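Local coordinates for protein nucleoporin NUP82 (Chaetomium thermophilum, PDB 5CWW) that probably serves as a structural component of the nuclear pore complex, its N-terminal beta-propeller domain assembling with the NUP159 tail and a domain of NUP145N, at residues R262-A268 and G396-R400; N378-E382 and G435-I439; N421-L425 and F520-L526; Q474-K480 and S547-R551. All blocks are in the same frame, centred on the assembly; numbering follows the deposited sequence.

Contact 1: residues R262-A268 and G396-R400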
loop_
_atom_site.group_PDB
_atom_site.type_symbol
_atom_site.label_atom_id
_atom_site.label_comp_id
_atom_site.label_asym_id
_atom_site.label_seq_id
_atom_site.Cartn_x
_atom_site.Cartn_y
_atom_site.Cartn_z
ATOM N N ARG B 262 -10.195 9.602 -5.514
ATOM C CA ARG B 262 -10.620 9.702 -6.905
ATOM C C ARG B 262 -10.959 11.150 -7.236
ATOM O O ARG B 262 -10.671 12.056 -6.454
ATOM C CB ARG B 262 -11.822 8.798 -7.195
ATOM C CG ARG B 262 -11.832 8.247 -8.623
ATOM C CD ARG B 262 -13.234 7.916 -9.112
ATOM N NE ARG B 262 -13.230 7.462 -10.501
ATOM C CZ ARG B 262 -14.312 7.073 -11.171
ATOM N NH1 ARG B 262 -15.502 7.077 -10.584
ATOM N NH2 ARG B 262 -14.205 6.675 -12.432
ATOM N N ASP B 263 -11.573 11.358 -8.396
ATOM C CA ASP B 263 -11.693 12.687 -8.982
ATOM C C ASP B 263 -10.298 13.287 -9.190
ATOM O O ASP B 263 -10.148 14.503 -9.300
ATOM C CB ASP B 263 -12.547 13.603 -8.099
ATOM C CG ASP B 263 -13.842 12.945 -7.659
ATOM O OD1 ASP B 263 -14.292 11.998 -8.337
ATOM O OD2 ASP B 263 -14.408 13.374 -6.631
ATOM N N SER B 264 -9.284 12.424 -9.248
ATOM C CA SER B 264 -7.910 12.859 -9.467
ATOM C C SER B 264 -7.587 12.810 -10.948
ATOM O O SER B 264 -8.132 11.990 -11.682
ATOM C CB SER B 264 -6.926 11.988 -8.685
ATOM O OG SER B 264 -7.149 12.089 -7.291
ATOM N N GLY B 265 -6.696 13.695 -11.379
ATOM C CA GLY B 265 -6.324 13.789 -12.778
ATOM C C GLY B 265 -4.960 13.193 -13.038
ATOM O O GLY B 265 -4.338 12.614 -12.144
ATOM N N GLY B 266 -4.496 13.338 -14.274
ATOM C CA GLY B 266 -3.208 12.811 -14.673
ATOM C C GLY B 266 -3.085 11.327 -14.409
ATOM O O GLY B 266 -4.037 10.566 -14.582
ATOM N N TRP B 267 -1.898 10.918 -13.978
ATOM C CA TRP B 267 -1.605 9.512 -13.747
ATOM C C TRP B 267 -2.085 9.024 -12.383
ATOM O O TRP B 267 -1.994 7.833 -12.085
ATOM C CB TRP B 267 -0.104 9.270 -13.866
ATOM C CG TRP B 267 0.453 9.555 -15.223
ATOM C CD1 TRP B 267 1.174 10.650 -15.601
ATOM C CD2 TRP B 267 0.338 8.728 -16.387
ATOM N NE1 TRP B 267 1.517 10.556 -16.928
ATOM C CE2 TRP B 267 1.015 9.386 -17.433
ATOM C CE3 TRP B 267 -0.273 7.498 -16.646
ATOM C CZ2 TRP B 267 1.098 8.853 -18.718
ATOM C CZ3 TRP B 267 -0.191 6.971 -17.922
ATOM C CH2 TRP B 267 0.491 7.647 -18.941
ATOM N N ALA B 268 -2.586 9.943 -11.563
ATOM C CA ALA B 268 -2.944 9.638 -10.178
ATOM C C ALA B 268 -3.877 8.429 -10.033
ATOM O O ALA B 268 -3.625 7.550 -9.210
ATOM C CB ALA B 268 -3.576 10.864 -9.526
ATOM N N GLY B 396 -4.659 12.819 -4.596
ATOM C CA GLY B 396 -4.212 12.950 -5.967
ATOM C C GLY B 396 -4.343 14.368 -6.485
ATOM O O GLY B 396 -5.223 15.117 -6.060
ATOM N N GLU B 397 -3.451 14.736 -7.398
ATOM C CA GLU B 397 -3.564 15.996 -8.117
ATOM C C GLU B 397 -4.941 16.083 -8.754
ATOM O O GLU B 397 -5.501 15.065 -9.161
ATOM C CB GLU B 397 -2.480 16.111 -9.186
ATOM C CG GLU B 397 -2.460 14.935 -10.161
ATOM C CD GLU B 397 -1.711 15.237 -11.441
ATOM O OE1 GLU B 397 -1.920 16.326 -12.015
ATOM O OE2 GLU B 397 -0.920 14.379 -11.877
ATOM N N LYS B 398 -5.483 17.292 -8.839
ATOM C CA LYS B 398 -6.776 17.494 -9.478
ATOM C C LYS B 398 -6.573 18.158 -10.836
ATOM O O LYS B 398 -5.635 18.937 -11.004
ATOM C CB LYS B 398 -7.687 18.341 -8.591
ATOM C CG LYS B 398 -7.912 17.748 -7.205
ATOM C CD LYS B 398 -9.166 18.303 -6.538
ATOM C CE LYS B 398 -10.443 17.721 -7.139
ATOM N NZ LYS B 398 -10.525 16.240 -6.981
ATOM N N PRO B 399 -7.441 17.843 -11.814
ATOM C CA PRO B 399 -7.315 18.458 -13.142
ATOM C C PRO B 399 -7.359 19.983 -13.092
ATOM O O PRO B 399 -8.083 20.551 -12.275
ATOM C CB PRO B 399 -8.525 17.904 -13.903
ATOM C CG PRO B 399 -8.873 16.645 -13.203
ATOM C CD PRO B 399 -8.554 16.879 -11.762
ATOM N N ARG B 400 -6.589 20.629 -13.960
ATOM C CA ARG B 400 -6.526 22.084 -13.996
ATOM C C ARG B 400 -7.704 22.658 -14.775
ATOM O O ARG B 400 -8.155 22.069 -15.759
ATOM C CB ARG B 400 -5.207 22.548 -14.616
ATOM C CG ARG B 400 -3.972 21.904 -14.005
ATOM C CD ARG B 400 -2.704 22.374 -14.699
ATOM N NE ARG B 400 -1.549 21.548 -14.355
ATOM C CZ ARG B 400 -0.338 21.694 -14.884
ATOM N NH1 ARG B 400 -0.112 22.637 -15.790
ATOM N NH2 ARG B 400 0.651 20.893 -14.510
#

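Contact 2: residues N378-E382 and G435-I439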
loop_
_atom_site.group_PDB
_atom_site.type_symbol
_atom_site.label_atom_id
_atom_site.label_comp_id
_atom_site.label_asym_id
_atom_site.label_seq_id
_atom_site.Cartn_x
_atom_site.Cartn_y
_atom_site.Cartn_z
ATOM N N ASN B 378 13.831 16.428 4.600
ATOM C CA ASN B 378 13.356 15.547 5.659
ATOM C C ASN B 378 13.924 15.980 7.010
ATOM O O ASN B 378 15.073 16.412 7.086
ATOM C CB ASN B 378 13.748 14.100 5.359
ATOM C CG ASN B 378 13.096 13.111 6.302
ATOM O OD1 ASN B 378 11.900 12.845 6.205
ATOM N ND2 ASN B 378 13.886 12.547 7.212
ATOM N N PRO B 379 13.119 15.881 8.082
ATOM C CA PRO B 379 13.669 16.162 9.414
ATOM C C PRO B 379 14.855 15.261 9.737
ATOM O O PRO B 379 14.823 14.071 9.427
ATOM C CB PRO B 379 12.493 15.876 10.352
ATOM C CG PRO B 379 11.282 16.026 9.507
ATOM C CD PRO B 379 11.679 15.576 8.135
ATOM N N GLU B 380 15.892 15.828 10.341
ATOM C CA GLU B 380 17.082 15.061 10.680
ATOM C C GLU B 380 16.962 14.498 12.093
ATOM O O GLU B 380 16.212 15.022 12.918
ATOM C CB GLU B 380 18.338 15.929 10.553
ATOM C CG GLU B 380 18.307 17.214 11.366
ATOM C CD GLU B 380 19.544 18.068 11.153
ATOM O OE1 GLU B 380 20.367 17.720 10.280
ATOM O OE2 GLU B 380 19.693 19.088 11.859
ATOM N N ASP B 381 17.690 13.416 12.350
ATOM C CA ASP B 381 17.699 12.761 13.656
ATOM C C ASP B 381 16.314 12.256 14.058
ATOM O O ASP B 381 15.897 12.408 15.206
ATOM C CB ASP B 381 18.241 13.710 14.729
ATOM C CG ASP B 381 19.641 14.199 14.419
ATOM O OD1 ASP B 381 20.376 13.483 13.708
ATOM O OD2 ASP B 381 20.008 15.298 14.886
ATOM N N GLU B 382 15.609 11.651 13.108
ATOM C CA GLU B 382 14.327 11.021 13.398
ATOM C C GLU B 382 14.538 9.769 14.246
ATOM O O GLU B 382 15.499 9.028 14.038
ATOM C CB GLU B 382 13.589 10.656 12.106
ATOM C CG GLU B 382 12.992 11.841 11.366
ATOM C CD GLU B 382 12.246 11.427 10.110
ATOM O OE1 GLU B 382 11.156 11.981 9.854
ATOM O OE2 GLU B 382 12.749 10.548 9.377
ATOM N N GLY B 435 2.783 8.241 15.662
ATOM C CA GLY B 435 1.661 9.117 15.384
ATOM C C GLY B 435 2.102 10.368 14.650
ATOM O O GLY B 435 1.291 11.247 14.361
ATOM N N GLN B 436 3.396 10.455 14.358
ATOM C CA GLN B 436 3.929 11.550 13.559
ATOM C C GLN B 436 3.309 11.531 12.169
ATOM O O GLN B 436 3.193 10.473 11.547
ATOM C CB GLN B 436 5.455 11.456 13.454
ATOM C CG GLN B 436 6.101 12.528 12.573
ATOM C CD GLN B 436 7.490 12.139 12.099
ATOM O OE1 GLN B 436 7.646 11.434 11.095
ATOM N NE2 GLN B 436 8.507 12.598 12.817
ATOM N N VAL B 437 2.910 12.707 11.696
ATOM C CA VAL B 437 2.375 12.865 10.349
ATOM C C VAL B 437 3.332 13.701 9.514
ATOM O O VAL B 437 3.847 14.720 9.975
ATOM C CB VAL B 437 0.988 13.537 10.356
ATOM C CG1 VAL B 437 0.469 13.722 8.933
ATOM C CG2 VAL B 437 0.006 12.713 11.175
ATOM N N LYS B 438 3.563 13.260 8.284
ATOM C CA LYS B 438 4.441 13.965 7.364
ATOM C C LYS B 438 3.690 14.268 6.076
ATOM O O LYS B 438 3.139 13.368 5.443
ATOM C CB LYS B 438 5.693 13.136 7.084
ATOM C CG LYS B 438 6.807 13.908 6.399
ATOM C CD LYS B 438 8.077 13.076 6.278
ATOM C CE LYS B 438 8.747 12.865 7.632
ATOM N NZ LYS B 438 9.870 11.897 7.552
ATOM N N ILE B 439 3.653 15.545 5.710
ATOM C CA ILE B 439 2.968 15.990 4.502
ATOM C C ILE B 439 3.995 16.293 3.423
ATOM O O ILE B 439 4.788 17.228 3.552
ATOM C CB ILE B 439 2.104 17.243 4.762
ATOM C CG1 ILE B 439 1.176 17.023 5.961
ATOM C CG2 ILE B 439 1.310 17.617 3.511
ATOM C CD1 ILE B 439 0.236 15.838 5.811
#

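Contact 3: residues N421-L425 and F520-L526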
loop_
_atom_site.group_PDB
_atom_site.type_symbol
_atom_site.label_atom_id
_atom_site.label_comp_id
_atom_site.label_asym_id
_atom_site.label_seq_id
_atom_site.Cartn_x
_atom_site.Cartn_y
_atom_site.Cartn_z
ATOM N N ASN B 421 -12.040 20.859 -7.429
ATOM C CA ASN B 421 -11.124 21.991 -7.361
ATOM C C ASN B 421 -10.178 21.870 -6.170
ATOM O O ASN B 421 -10.616 21.692 -5.033
ATOM C CB ASN B 421 -11.903 23.304 -7.278
ATOM C CG ASN B 421 -11.003 24.522 -7.366
ATOM O OD1 ASN B 421 -9.924 24.469 -7.958
ATOM N ND2 ASN B 421 -11.445 25.627 -6.778
ATOM N N GLY B 422 -8.880 21.974 -6.438
ATOM C CA GLY B 422 -7.876 21.814 -5.402
ATOM C C GLY B 422 -6.472 22.041 -5.926
ATOM O O GLY B 422 -6.258 22.899 -6.778
ATOM N N LEU B 423 -5.520 21.260 -5.425
ATOM C CA LEU B 423 -4.112 21.441 -5.765
ATOM C C LEU B 423 -3.687 20.562 -6.936
ATOM O O LEU B 423 -3.958 19.358 -6.958
ATOM C CB LEU B 423 -3.235 21.136 -4.549
ATOM C CG LEU B 423 -1.734 21.403 -4.708
ATOM C CD1 LEU B 423 -1.460 22.892 -4.864
ATOM C CD2 LEU B 423 -0.965 20.835 -3.524
ATOM N N SER B 424 -2.990 21.164 -7.895
ATOM C CA SER B 424 -2.508 20.443 -9.069
ATOM C C SER B 424 -1.247 19.628 -8.769
ATOM O O SER B 424 -0.374 19.486 -9.624
ATOM C CB SER B 424 -2.233 21.423 -10.211
ATOM O OG SER B 424 -1.303 22.418 -9.817
ATOM N N LEU B 425 -1.162 19.091 -7.554
ATOM C CA LEU B 425 -0.037 18.255 -7.150
ATOM C C LEU B 425 -0.528 17.133 -6.254
ATOM O O LEU B 425 -1.449 17.323 -5.458
ATOM C CB LEU B 425 1.017 19.071 -6.397
ATOM C CG LEU B 425 1.700 20.248 -7.092
ATOM C CD1 LEU B 425 2.491 21.029 -6.062
ATOM C CD2 LEU B 425 2.608 19.779 -8.217
ATOM N N PHE B 520 -5.040 25.660 -1.394
ATOM C CA PHE B 520 -5.674 26.569 -2.341
ATOM C C PHE B 520 -4.800 27.795 -2.610
ATOM O O PHE B 520 -4.782 28.312 -3.726
ATOM C CB PHE B 520 -7.047 27.006 -1.821
ATOM C CG PHE B 520 -8.034 25.877 -1.683
ATOM C CD1 PHE B 520 -8.195 24.945 -2.697
ATOM C CD2 PHE B 520 -8.799 25.746 -0.537
ATOM C CE1 PHE B 520 -9.104 23.908 -2.568
ATOM C CE2 PHE B 520 -9.709 24.712 -0.403
ATOM C CZ PHE B 520 -9.861 23.792 -1.420
ATOM N N ARG B 521 -4.082 28.260 -1.592
ATOM C CA ARG B 521 -3.196 29.409 -1.760
ATOM C C ARG B 521 -2.009 29.050 -2.648
ATOM O O ARG B 521 -1.542 29.874 -3.435
ATOM C CB ARG B 521 -2.695 29.925 -0.408
ATOM C CG ARG B 521 -3.789 30.429 0.521
ATOM C CD ARG B 521 -3.197 31.181 1.703
ATOM N NE ARG B 521 -4.022 31.069 2.904
ATOM C CZ ARG B 521 -5.104 31.803 3.145
ATOM N NH1 ARG B 521 -5.513 32.711 2.269
ATOM N NH2 ARG B 521 -5.785 31.625 4.269
ATOM N N LEU B 522 -1.522 27.820 -2.523
ATOM C CA LEU B 522 -0.412 27.372 -3.354
ATOM C C LEU B 522 -0.867 27.257 -4.803
ATOM O O LEU B 522 -0.169 27.696 -5.716
ATOM C CB LEU B 522 0.143 26.033 -2.862
ATOM C CG LEU B 522 1.261 25.429 -3.722
ATOM C CD1 LEU B 522 2.402 26.423 -3.943
ATOM C CD2 LEU B 522 1.791 24.139 -3.103
ATOM N N GLU B 523 -2.042 26.668 -5.009
ATOM C CA GLU B 523 -2.572 26.480 -6.356
ATOM C C GLU B 523 -2.808 27.818 -7.054
ATOM O O GLU B 523 -2.559 27.950 -8.253
ATOM C CB GLU B 523 -3.874 25.675 -6.315
ATOM C CG GLU B 523 -4.529 25.475 -7.683
ATOM C CD GLU B 523 -3.661 24.683 -8.647
ATOM O OE1 GLU B 523 -2.726 23.997 -8.185
ATOM O OE2 GLU B 523 -3.910 24.753 -9.869
ATOM N N SER B 524 -3.295 28.806 -6.308
ATOM C CA SER B 524 -3.545 30.124 -6.882
ATOM C C SER B 524 -2.236 30.753 -7.347
ATOM O O SER B 524 -2.188 31.410 -8.385
ATOM C CB SER B 524 -4.244 31.037 -5.872
ATOM O OG SER B 524 -3.414 31.292 -4.755
ATOM N N GLU B 525 -1.172 30.544 -6.581
ATOM C CA GLU B 525 0.143 31.029 -6.974
ATOM C C GLU B 525 0.659 30.298 -8.212
ATOM O O GLU B 525 1.315 30.896 -9.064
ATOM C CB GLU B 525 1.140 30.880 -5.827
ATOM C CG GLU B 525 2.461 31.589 -6.080
ATOM C CD GLU B 525 2.276 33.066 -6.378
ATOM O OE1 GLU B 525 1.381 33.689 -5.766
ATOM O OE2 GLU B 525 3.019 33.602 -7.229
ATOM N N LEU B 526 0.363 29.005 -8.310
ATOM C CA LEU B 526 0.755 28.226 -9.479
ATOM C C LEU B 526 0.010 28.705 -10.720
ATOM O O LEU B 526 0.538 28.650 -11.830
ATOM C CB LEU B 526 0.491 26.733 -9.255
ATOM C CG LEU B 526 1.402 26.035 -8.239
ATOM C CD1 LEU B 526 0.875 24.644 -7.914
ATOM C CD2 LEU B 526 2.836 25.958 -8.752
#

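Contact 4: residues Q474-K480 and S547-R551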
loop_
_atom_site.group_PDB
_atom_site.type_symbol
_atom_site.label_atom_id
_atom_site.label_comp_id
_atom_site.label_asym_id
_atom_site.label_seq_id
_atom_site.Cartn_x
_atom_site.Cartn_y
_atom_site.Cartn_z
ATOM N N GLN B 474 5.801 19.570 5.602
ATOM C CA GLN B 474 5.517 19.725 7.020
ATOM C C GLN B 474 5.527 18.381 7.745
ATOM O O GLN B 474 5.165 17.349 7.178
ATOM C CB GLN B 474 4.167 20.424 7.201
ATOM C CG GLN B 474 3.774 20.669 8.641
ATOM C CD GLN B 474 2.472 21.439 8.758
ATOM O OE1 GLN B 474 1.701 21.527 7.801
ATOM N NE2 GLN B 474 2.224 22.007 9.932
ATOM N N THR B 475 5.948 18.414 9.005
ATOM C CA THR B 475 5.966 17.234 9.857
ATOM C C THR B 475 5.496 17.632 11.247
ATOM O O THR B 475 6.001 18.599 11.814
ATOM C CB THR B 475 7.377 16.613 9.953
ATOM O OG1 THR B 475 7.909 16.411 8.638
ATOM C CG2 THR B 475 7.339 15.284 10.698
ATOM N N PHE B 476 4.534 16.902 11.800
ATOM C CA PHE B 476 4.038 17.217 13.135
ATOM C C PHE B 476 3.543 15.985 13.887
ATOM O O PHE B 476 3.050 15.030 13.286
ATOM C CB PHE B 476 2.914 18.255 13.049
ATOM C CG PHE B 476 1.765 17.843 12.166
ATOM C CD1 PHE B 476 0.732 17.068 12.665
ATOM C CD2 PHE B 476 1.716 18.242 10.840
ATOM C CE1 PHE B 476 -0.326 16.695 11.858
ATOM C CE2 PHE B 476 0.660 17.872 10.028
ATOM C CZ PHE B 476 -0.361 17.096 10.538
ATOM N N ASP B 477 3.685 16.020 15.208
ATOM C CA ASP B 477 3.145 14.977 16.072
ATOM C C ASP B 477 1.629 15.083 16.163
ATOM O O ASP B 477 1.061 16.163 15.990
ATOM C CB ASP B 477 3.746 15.065 17.480
ATOM C CG ASP B 477 5.185 14.585 17.543
ATOM O OD1 ASP B 477 5.559 13.690 16.756
ATOM O OD2 ASP B 477 5.938 15.091 18.400
ATOM N N THR B 478 0.980 13.952 16.431
ATOM C CA THR B 478 -0.438 13.934 16.772
ATOM C C THR B 478 -0.638 13.318 18.155
ATOM O O THR B 478 -1.740 13.351 18.698
ATOM C CB THR B 478 -1.266 13.149 15.740
ATOM O OG1 THR B 478 -0.841 11.780 15.713
ATOM C CG2 THR B 478 -1.115 13.764 14.353
ATOM N N LEU B 479 0.433 12.754 18.710
ATOM C CA LEU B 479 0.402 12.155 20.043
ATOM C C LEU B 479 1.454 12.776 20.953
ATOM O O LEU B 479 2.510 13.209 20.491
ATOM C CB LEU B 479 0.634 10.644 19.963
ATOM C CG LEU B 479 -0.386 9.811 19.187
ATOM C CD1 LEU B 479 0.072 8.360 19.113
ATOM C CD2 LEU B 479 -1.760 9.905 19.824
ATOM N N LYS B 480 1.163 12.814 22.249
ATOM C CA LYS B 480 2.167 13.186 23.236
ATOM C C LYS B 480 3.061 11.972 23.468
ATOM O O LYS B 480 2.634 10.845 23.228
ATOM C CB LYS B 480 1.526 13.636 24.549
ATOM C CG LYS B 480 0.447 14.695 24.401
ATOM C CD LYS B 480 0.127 15.337 25.744
ATOM C CE LYS B 480 -1.112 16.214 25.671
ATOM N NZ LYS B 480 -2.348 15.412 25.452
ATOM N N SER B 547 -1.177 23.541 7.362
ATOM C CA SER B 547 -2.256 22.664 7.802
ATOM C C SER B 547 -2.671 22.942 9.242
ATOM O O SER B 547 -1.856 23.364 10.063
ATOM C CB SER B 547 -1.835 21.199 7.667
ATOM O OG SER B 547 -0.832 20.872 8.612
ATOM N N GLU B 548 -3.946 22.703 9.539
ATOM C CA GLU B 548 -4.453 22.811 10.903
ATOM C C GLU B 548 -4.767 21.427 11.455
ATOM O O GLU B 548 -5.119 20.513 10.709
ATOM C CB GLU B 548 -5.701 23.697 10.954
ATOM C CG GLU B 548 -6.920 23.110 10.253
ATOM C CD GLU B 548 -8.152 23.986 10.390
ATOM O OE1 GLU B 548 -8.005 25.184 10.720
ATOM O OE2 GLU B 548 -9.270 23.473 10.171
ATOM N N ARG B 549 -4.639 21.283 12.769
ATOM C CA ARG B 549 -4.879 20.012 13.434
ATOM C C ARG B 549 -5.524 20.245 14.792
ATOM O O ARG B 549 -5.131 21.151 15.530
ATOM C CB ARG B 549 -3.574 19.229 13.592
ATOM C CG ARG B 549 -2.439 20.031 14.209
ATOM C CD ARG B 549 -1.080 19.511 13.771
ATOM N NE ARG B 549 -0.023 20.491 14.007
ATOM C CZ ARG B 549 0.245 21.515 13.201
ATOM N NH1 ARG B 549 1.225 22.354 13.502
ATOM N NH2 ARG B 549 -0.464 21.707 12.095
ATOM N N ASP B 550 -6.519 19.428 15.116
ATOM C CA ASP B 550 -7.221 19.552 16.385
ATOM C C ASP B 550 -7.703 18.194 16.871
ATOM O O ASP B 550 -8.319 17.439 16.119
ATOM C CB ASP B 550 -8.404 20.509 16.251
ATOM C CG ASP B 550 -9.122 20.734 17.566
ATOM O OD1 ASP B 550 -8.655 21.575 18.362
ATOM O OD2 ASP B 550 -10.153 20.068 17.803
ATOM N N ARG B 551 -7.415 17.884 18.130
ATOM C CA ARG B 551 -7.878 16.638 18.713
ATOM C C ARG B 551 -9.350 16.738 19.078
ATOM O O ARG B 551 -9.774 17.679 19.748
ATOM C CB ARG B 551 -7.063 16.274 19.949
ATOM C CG ARG B 551 -7.532 14.983 20.586
ATOM C CD ARG B 551 -6.480 14.366 21.476
ATOM N NE ARG B 551 -5.245 14.059 20.764
ATOM C CZ ARG B 551 -4.274 13.304 21.264
ATOM N NH1 ARG B 551 -3.180 13.077 20.559
ATOM N NH2 ARG B 551 -4.402 12.769 22.472
#

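Contact 1: residues R262-A268 and G396-R400
Lys-398 folds its side chain back over Asp-263: although its CA-to-CB bond points away from 262-268, p rotamers at chi3 and chi4 curl the chain round until Lys-398 NZ donates a hydrogen bond to Asp-263 O at 2.9 Å. A second bond joins the two backbones, from Gly-265 N to Glu-397 O, also 2.9 Å, and the same carbonyl receives a CA-H...O contact, Ser-264 CA to Glu-397 O at 3.3 Å. The approach is close enough to leave little room for side chains. A CB on Gly-265 would collide with the ring of Pro-399, one on Gly-396 with Ser-264 OG, and one on Gly-266 with the Glu-397 carboxylate. Gly-266 also has the positive phi of the second residue in a type II' turn, 265-268, closed by Ala-268 N to Gly-265 O at 3.2 Å. Each segment lies in a loop between neighbouring antiparallel strands, 254-258 and 272-276 or 389-395 and 427-432, so the contact ties successive blades, as expected of a beta-propeller.

Contact 2: residues N378-E382 and G435-I439
This is a buried polar contact, centred on one lysine, between the loop 378-382, which follows strand 374-376, and strand 437-441 in the interior of the same sheet. The backbones stay well apart, with Asn-378 CA 9.2 Å from Lys-438 CA, and side chains bridge the gap. Lys-438 reaches out so that its NZ donates to Asn-378 OD1 at 2.6 Å and forms a salt bridge with Glu-382 OE1, also at 2.6 Å. The two acceptor residues are themselves joined: Asn-378 ND2 donates to Glu-382 OE2 at 3.2 Å, closing a small network that joins the two ends of the loop segment around the ammonium. Apolar contact is slight, Pro-379 CD lying 4.0 Å from Lys-438 CE, while Gln-436 lies alongside Glu-382. Strand 469-476 separates 374-376 from 437-441, and its Thr-475 touches Pro-379, Gln-436 and Lys-438. Lys-438 thus reaches past Thr-475 of the intervening strand to the loop, which leads into helix 384-387 and packs Pro-379 against an apolar side chain of the NUP159 chain.

Contact 3: residues N421-L425 and F520-L526
Leu-423 supplies the main bump. Its CD1 settles against the helix among Leu-522, Glu-523 and Leu-526, lying 3.9 Å from Leu-522 CG, 3.7 Å from Glu-523 OE1 and 4.2 Å from Leu-526 CD1. Leu-522 and Leu-526 are one helical turn apart and make a ridge that Leu-425 also meets, with Leu-425 CD1 4.3 Å from Leu-522 CD2 and 4.4 Å from Leu-526 CD1. At the other end Phe-520 fills the space beside the extended backbone at Gly-422: its ring edge, at CE1, abuts Gly-422 CA at 3.7 Å and Asn-421 O at 3.6 Å. In propeller terms, a loop leading into strand 427-432 of one blade receives a helix, 518-526, inserted between strands 509-514 and 548-554 of the next. Between the leucine ridge and the phenyl edge Glu-523 projects at the loop, its CG 3.2 Å from Gly-422 O. Its OE1 accepts two hydrogen bonds from one residue, Ser-424 N at 2.9 Å and Ser-424 OG at 2.7 Å. Ser-424 OG is also hydrogen-bonded to a basic side chain of the NUP159 chain, whose apolar side chains cover Leu-522 and Leu-526, while Leu-541 of helix 534-543 packs against Leu-522 as well.

Contact 4: residues Q474-K480 and S547-R551
Arg-551 makes the shortest polar contact, its NH1 donating to Thr-478 O at a very short 2.4 Å, while its NH2 forms a salt bridge with Glu-483 just beyond the segment. At the opposite end Ser-547 OG donates to Gln-474 OE1 at 2.7 Å. Between these bonds Arg-549 lies flat on Phe-476: ring and guanidinium planes are 22° apart with centres 4.5 Å from each other, a cation-pi stack, and Arg-549 CD adds a CH-pi contact 3.6 Å from the ring centroid. The two segments run 15° apart, with backbones too distant to pair (Gln-474 CA to Ser-547 CA, 8.3 Å), so side chains do the joining. Phe-476 also packs on Val-437 and Ile-513, of the two sheets that meet here; Thr-475 and Phe-476 pair with a parallel strand of the NUP159 chain. Lys-480 NZ comes within 4.5 Å of Arg-551 NH2, a like-charge approach beside Glu-483. The chemistry implies a mixed blade junction: one arginine meets a carbonyl and a carboxylate, the other an aromatic face, and a neutral serine-glutamine bond completes it.

Overall arrangement
The four contacts sample one stretch of propeller wall. Contacts 1, 3 and 4 join successive blades, whereas contact 2 lies within a single blade, joining a loop to an interior strand. Contacts 1 and 3, with centres 12 Å apart, share a probable hydrogen bond, Lys-398 N to Leu-423 O at 3.2 Å, so the middle blade's loop meets both neighbours. Contacts 2 and 4, 11 Å apart, meet on adjacent strands through two more probable hydrogen bonds, Ile-439 N to Gln-474 O (2.8 Å) and Gly-435 O to Thr-478 OG1 (2.6 Å). The two pairs do not touch: nearest atoms of contact 3 lie about 8 Å from contact 2 and about 9 Å from contact 4. The NUP159 chain packs against contacts 2, 3 and 4, making this wall a binding surface.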